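Local coordinates for PTS-dependent dihydroxyacetone kinase, ADP-binding subunit DhaL (Lactococcus lactis subsp. lactis, PDB 3CR3), which is the ADP-binding subunit of dihydroxyacetone kinase, taking a phosphoryl group from DhaM to form bound ATP and passing it to dihydroxyacetone held on DhaK, at residues Leu2-Asp5 and Thr6-Trp10; Lys65-Ala68 and Met69-Ser73; Ile95-Asp99 and Thr100-Ile104. One frame throughout, in Å; residues are numbered along the deposited sequence.

Contact 1. Residues Leu2-Asp5 and Thr6-Trp10; sequences LTID and TTIEW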
# COMPACT_ATOMS: atom_id res chain seq x y z
N LEU A 2 12.17 11.79 -43.43
CA LEU A 2 11.49 12.93 -42.87
C LEU A 2 12.33 14.20 -42.98
O LEU A 2 13.56 14.15 -43.02
CB LEU A 2 11.18 12.69 -41.40
CG LEU A 2 10.08 11.70 -41.04
CD1 LEU A 2 10.21 11.33 -39.57
CD2 LEU A 2 8.71 12.30 -41.32
N THR A 3 11.63 15.33 -43.00
CA THR A 3 12.22 16.65 -42.96
C THR A 3 11.48 17.42 -41.88
O THR A 3 10.51 16.91 -41.33
CB THR A 3 12.05 17.38 -44.32
OG1 THR A 3 10.65 17.47 -44.63
CG2 THR A 3 12.75 16.62 -45.45
N ILE A 4 11.95 18.63 -41.56
CA ILE A 4 11.24 19.54 -40.64
C ILE A 4 9.75 19.67 -40.99
O ILE A 4 8.89 19.49 -40.12
CB ILE A 4 11.91 20.96 -40.60
CG1 ILE A 4 13.20 20.92 -39.77
CG2 ILE A 4 10.95 22.05 -40.04
CD1 ILE A 4 14.09 22.13 -39.97
N ASP A 5 9.46 19.95 -42.26
CA ASP A 5 8.10 20.19 -42.71
C ASP A 5 7.22 18.91 -42.68
O ASP A 5 6.06 18.96 -42.24
CB ASP A 5 8.10 20.80 -44.11
CG ASP A 5 8.55 22.29 -44.14
OD1 ASP A 5 8.64 22.96 -43.08
OD2 ASP A 5 8.80 22.79 -45.25
N THR A 6 7.76 17.79 -43.15
CA THR A 6 6.98 16.55 -43.17
C THR A 6 6.86 15.92 -41.79
O THR A 6 5.88 15.23 -41.52
CB THR A 6 7.49 15.49 -44.19
OG1 THR A 6 8.85 15.13 -43.89
CG2 THR A 6 7.40 16.04 -45.61
N THR A 7 7.85 16.15 -40.93
CA THR A 7 7.75 15.74 -39.53
C THR A 7 6.62 16.49 -38.84
O THR A 7 5.78 15.88 -38.18
CB THR A 7 9.08 15.90 -38.75
OG1 THR A 7 10.10 15.13 -39.38
CG2 THR A 7 8.93 15.41 -37.31
N ILE A 8 6.57 17.81 -39.03
CA ILE A 8 5.47 18.60 -38.47
C ILE A 8 4.12 18.20 -39.09
O ILE A 8 3.11 18.13 -38.39
CB ILE A 8 5.74 20.12 -38.57
CG1 ILE A 8 6.78 20.52 -37.51
CG2 ILE A 8 4.45 20.91 -38.37
CD1 ILE A 8 7.42 21.89 -37.72
N GLU A 9 4.13 17.92 -40.39
CA GLU A 9 2.95 17.39 -41.06
C GLU A 9 2.51 16.07 -40.41
O GLU A 9 1.33 15.88 -40.13
CB GLU A 9 3.23 17.16 -42.55
CG GLU A 9 2.00 16.67 -43.36
CD GLU A 9 2.33 16.26 -44.79
OE1 GLU A 9 3.53 16.26 -45.16
OE2 GLU A 9 1.38 15.94 -45.54
N TRP A 10 3.48 15.18 -40.16
CA TRP A 10 3.20 13.82 -39.66
C TRP A 10 2.55 13.89 -38.29
O TRP A 10 1.49 13.30 -38.06
CB TRP A 10 4.49 12.94 -39.69
CG TRP A 10 4.47 11.72 -38.79
CD1 TRP A 10 3.41 10.87 -38.56
CD2 TRP A 10 5.56 11.21 -38.00
NE1 TRP A 10 3.78 9.88 -37.68
CE2 TRP A 10 5.08 10.07 -37.31
CE3 TRP A 10 6.89 11.62 -37.79
CZ2 TRP A 10 5.89 9.33 -36.44
CZ3 TRP A 10 7.69 10.88 -36.92
CH2 TRP A 10 7.19 9.74 -36.26
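The indole of Trp10 meets Leu2 at its six-membered ring. Leu2 CD1 approaches obliquely, 3.7 Å from Trp10 CZ3, and the two side chains cross at about a right angle. Other parts of the fold also touch the indole: Phe64 of helix 60-74, and Thr186, Leu187 and Val190 of helix 175-191. Its NE1 donates a hydrogen bond to Leu183 O, which helps to hold the ring in its rotation.

The second flat group is the carbonyl of Thr3, which takes two hydrogen bonds from one residue. Thr7 N lies 2.8 Å from Thr3 O. Thr7 OG1 donates to the same Thr3 O at 2.7 Å from the opposite face, standing 43° out of the carbonyl plane. The hydroxyl gets there because Thr7 OG1 sits beside its own backbone N (chi1 -59°), turned back toward the preceding turn. Leu2 CB packs 3.3 Å from Thr7 OG1. The hydroxyl of this buried threonine is thus satisfied by the carbonyl of the N-cap residue.

Thr6 uses its hydroxyl in another way. Its OG1 accepts from Thr3 N at 2.9 Å, with an N-H...O angle of 158°. Further along, Ile8 N bonds to Ile4 O and Glu9 N to Asp5 O, the regular helical pattern. Ile4 CG2 and Ile8 CD1 also touch, 4.2 Å apart.

Thr3 is the N-cap of helix 4-20. A side chain three residues on that accepts from the N-cap amide, as Thr6 does here, is the reciprocal bond of a capping box.

Contact 2. Residues Lys65-Ala68 and Met69-Ser73; sequences KKVA and MTLMS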
# COMPACT_ATOMS: atom_id res chain seq x y z
N LYS A 65 12.73 16.14 -29.68
CA LYS A 65 13.03 16.51 -28.29
C LYS A 65 11.87 17.26 -27.65
O LYS A 65 11.54 17.02 -26.49
CB LYS A 65 14.33 17.34 -28.20
CG LYS A 65 14.72 17.70 -26.76
CD LYS A 65 16.22 18.02 -26.60
CE LYS A 65 16.55 18.40 -25.13
NZ LYS A 65 16.02 17.40 -24.14
N LYS A 66 11.24 18.15 -28.42
CA LYS A 66 10.09 18.93 -27.97
C LYS A 66 8.87 18.04 -27.74
O LYS A 66 8.09 18.24 -26.79
CB LYS A 66 9.77 20.04 -28.99
CG LYS A 66 8.60 20.97 -28.61
CD LYS A 66 8.80 21.65 -27.25
CE LYS A 66 9.67 22.91 -27.34
NZ LYS A 66 10.06 23.35 -25.96
N VAL A 67 8.71 17.05 -28.62
CA VAL A 67 7.63 16.06 -28.48
C VAL A 67 7.86 15.26 -27.19
O VAL A 67 6.96 15.15 -26.37
CB VAL A 67 7.55 15.12 -29.72
CG1 VAL A 67 6.52 13.98 -29.49
CG2 VAL A 67 7.19 15.92 -30.95
N ALA A 68 9.07 14.75 -27.02
CA ALA A 68 9.40 13.96 -25.84
C ALA A 68 9.08 14.69 -24.52
O ALA A 68 8.42 14.13 -23.65
CB ALA A 68 10.85 13.54 -25.90
N MSE A 69 9.52 15.94 -24.38
CA MSE A 69 9.32 16.71 -23.15
C MSE A 69 7.86 17.08 -22.90
O MSE A 69 7.41 17.05 -21.75
CB MSE A 69 10.20 17.97 -23.11
CG MSE A 69 11.69 17.70 -23.29
SE MSE A 69 12.44 16.39 -22.03
CE MSE A 69 12.30 14.71 -23.01
N THR A 70 7.13 17.41 -23.96
CA THR A 70 5.71 17.73 -23.85
C THR A 70 4.89 16.51 -23.38
O THR A 70 4.09 16.62 -22.45
CB THR A 70 5.13 18.29 -25.18
OG1 THR A 70 6.01 19.28 -25.71
CG2 THR A 70 3.77 18.89 -24.95
N LEU A 71 5.10 15.36 -24.02
CA LEU A 71 4.41 14.13 -23.64
C LEU A 71 4.79 13.69 -22.22
O LEU A 71 3.92 13.25 -21.46
CB LEU A 71 4.66 13.00 -24.67
CG LEU A 71 4.17 13.21 -26.12
CD1 LEU A 71 4.47 11.98 -27.00
CD2 LEU A 71 2.69 13.57 -26.21
N MSE A 72 6.06 13.85 -21.86
CA MSE A 72 6.53 13.50 -20.52
C MSE A 72 5.89 14.34 -19.42
O MSE A 72 5.62 13.84 -18.33
CB MSE A 72 8.06 13.59 -20.42
CG MSE A 72 8.79 12.41 -21.04
SE MSE A 72 10.57 12.21 -20.31
CE MSE A 72 11.43 11.18 -21.72
N SER A 73 5.64 15.61 -19.70
CA SER A 73 4.97 16.50 -18.75
C SER A 73 3.44 16.32 -18.71
O SER A 73 2.86 16.26 -17.62
CB SER A 73 5.31 17.96 -19.05
OG SER A 73 6.69 18.20 -18.84
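Met69, Thr70, Leu71 and Met72 each donate their backbone N to the carbonyl four residues back, Lys65 to Ala68, so this is regular alpha helix in the second half of helix 60-74. The bond from Leu71 N to Val67 O is nearly straight, with an N-H...O angle of 174°.

Thr70 adds a side-chain bond. Its OG1 lies beside its own backbone N (chi1 -46°) and donates to Lys66 O at 2.6 Å. Thr70 N reaches the same Lys66 O at 3.1 Å from the opposite face of the carbonyl plane. With a valine here the hydroxyl is gone, and Lys66 O would probably lose its second donor.

Val67 and Leu71 lie side by side and point the same way, with Val67 CG1 3.8 Å from Leu71 CD1. Both touch helix 79-94, at Phe87 and Tyr83, and Thr48 of helix 37-54. Met69 and Met72 are both selenomethionines. The chain of Met69 bends twice beyond CG. The bends bring Met69 CE to 3.4 Å from Ala68 CB, a tight carbon contact. On another side, Met72 packs against an apolar side chain of another protein chain in the assembly.

The contact implies a division of labour. Apolar branches pack against neighbouring helices and, at Met72, against another chain, while the hydroxyl of Thr70 is satisfied by its own helix backbone.

Contact 3. Residues Ile95-Asp99 and Thr100-Ile104; sequences IETLD and TSELI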
# COMPACT_ATOMS: atom_id res chain seq x y z
N ILE A 95 19.97 13.45 -34.98
CA ILE A 95 21.11 14.36 -35.14
C ILE A 95 22.03 13.83 -36.23
O ILE A 95 22.61 14.60 -36.98
CB ILE A 95 21.93 14.54 -33.83
CG1 ILE A 95 21.02 14.87 -32.64
CG2 ILE A 95 23.00 15.63 -33.99
CD1 ILE A 95 21.74 14.75 -31.29
N GLU A 96 22.09 12.50 -36.35
CA GLU A 96 23.01 11.84 -37.26
C GLU A 96 22.36 11.23 -38.49
O GLU A 96 22.97 11.20 -39.56
CB GLU A 96 23.80 10.78 -36.49
CG GLU A 96 24.55 11.34 -35.25
CD GLU A 96 25.68 12.32 -35.57
OE1 GLU A 96 26.03 12.50 -36.77
OE2 GLU A 96 26.23 12.91 -34.61
N THR A 97 21.13 10.74 -38.35
CA THR A 97 20.40 10.11 -39.45
C THR A 97 18.89 10.27 -39.33
O THR A 97 18.34 10.20 -38.23
CB THR A 97 20.74 8.59 -39.61
OG1 THR A 97 20.09 8.06 -40.78
CG2 THR A 97 20.32 7.76 -38.40
N LEU A 98 18.23 10.47 -40.47
CA LEU A 98 16.77 10.53 -40.52
C LEU A 98 16.19 9.31 -41.24
O LEU A 98 15.02 9.28 -41.58
CB LEU A 98 16.29 11.86 -41.13
CG LEU A 98 16.71 13.15 -40.39
CD1 LEU A 98 16.41 14.41 -41.19
CD2 LEU A 98 16.04 13.22 -39.03
N ASP A 99 17.02 8.28 -41.45
CA ASP A 99 16.53 6.99 -41.94
C ASP A 99 15.37 6.50 -41.07
O ASP A 99 15.48 6.42 -39.85
CB ASP A 99 17.64 5.94 -41.95
CG ASP A 99 17.15 4.58 -42.45
OD1 ASP A 99 17.42 4.24 -43.62
OD2 ASP A 99 16.48 3.88 -41.69
N THR A 100 14.26 6.16 -41.72
CA THR A 100 13.02 5.84 -41.03
C THR A 100 13.14 4.61 -40.12
O THR A 100 12.74 4.67 -38.95
CB THR A 100 11.83 5.73 -42.03
OG1 THR A 100 11.78 6.94 -42.80
CG2 THR A 100 10.50 5.53 -41.31
N SER A 101 13.73 3.52 -40.62
CA SER A 101 13.87 2.33 -39.78
C SER A 101 14.85 2.55 -38.61
O SER A 101 14.61 2.09 -37.51
CB SER A 101 14.14 1.04 -40.59
OG SER A 101 15.52 0.85 -40.89
N GLU A 102 15.93 3.31 -38.84
CA GLU A 102 16.84 3.70 -37.75
C GLU A 102 16.16 4.47 -36.61
O GLU A 102 16.49 4.26 -35.43
CB GLU A 102 18.02 4.51 -38.29
CG GLU A 102 19.10 3.67 -38.96
CD GLU A 102 20.39 3.65 -38.17
OE1 GLU A 102 20.41 3.17 -37.01
OE2 GLU A 102 21.40 4.14 -38.72
N LEU A 103 15.24 5.37 -36.96
CA LEU A 103 14.46 6.13 -35.98
C LEU A 103 13.55 5.20 -35.17
O LEU A 103 13.57 5.19 -33.93
CB LEU A 103 13.62 7.23 -36.66
CG LEU A 103 14.43 8.34 -37.37
CD1 LEU A 103 13.52 9.34 -38.11
CD2 LEU A 103 15.35 9.07 -36.40
N ILE A 104 12.78 4.39 -35.88
CA ILE A 104 11.84 3.47 -35.26
C ILE A 104 12.62 2.52 -34.35
O ILE A 104 12.17 2.20 -33.25
CB ILE A 104 10.99 2.70 -36.33
CG1 ILE A 104 10.23 3.68 -37.23
CG2 ILE A 104 10.06 1.68 -35.68
CD1 ILE A 104 9.44 4.80 -36.49
O HOH W 1 12.42 9.56 -41.94
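Asp99 and Glu102 form an N-terminal helix cap, where the loop after helix 79-94 enters helix 100-115. Asp99 is the N-cap residue. Its CG is anti to the backbone N (chi1 180°), which turns the carboxylate over the first turn. Asp99 OD2 accepts from Glu102 N at 3.0 Å with its anti lone pair, and the bond is nearly straight (169°). The syn lone pair of Asp99 OD2 takes the hydroxyl Ser101 OG at 3.3 Å. One oxygen is thus gripped by two donors. Leu103 N donates to Asp99 O, the first backbone bond of the helix.

The residues before the cap are held too. Asp99 N donates to Thr97 OG1 at 3.1 Å, an ST turn. A water bridges the junction, giving a proton to Leu98 O at 2.6 Å and hydrogen bonding to Thr100 OG1 at 2.8 Å. Thr97 CG2 lies 3.8 Å from Glu102 OE2, and these side chains cross at about a right angle. Leu103 reaches back to the loop, with its CD1 3.8 Å from Leu98 O. Leu103 also packs on Phe64, and Leu98 on Val60, both of helix 60-74.

A carboxylate at this end faces the partial positive charge of the helix dipole. That probably favours the ionised form of Asp99. Its OD2 stays 5.8 Å from Glu102 OE2, so the like charges are not in contact.

How the contacts relate
Contacts 1 and 3 touch. Leu2 CD1 lies 4.1 Å from Leu103 CD1, and Leu2 O lies 3.4 Å from Leu98 CD1, so the N-terminal segment packs on the loop before helix 100-115 and on its first turn. Their centres are about 13 Å apart. Both also rest on Phe64 and Val60 of helix 60-74, the helix that carries contact 2. Contact 2 touches neither: its nearest atoms are about 7 Å from contact 1 and about 8 Å from contact 3. The side chain of Leu71 is about 10 Å from bound ADP and about 8 Å from that of Ser79, an ADP-binding residue. In contact 1, the Trp10 side chain is about 10 Å from that of ADP-binding Met124. Contact 3 lies away from the annotated sites.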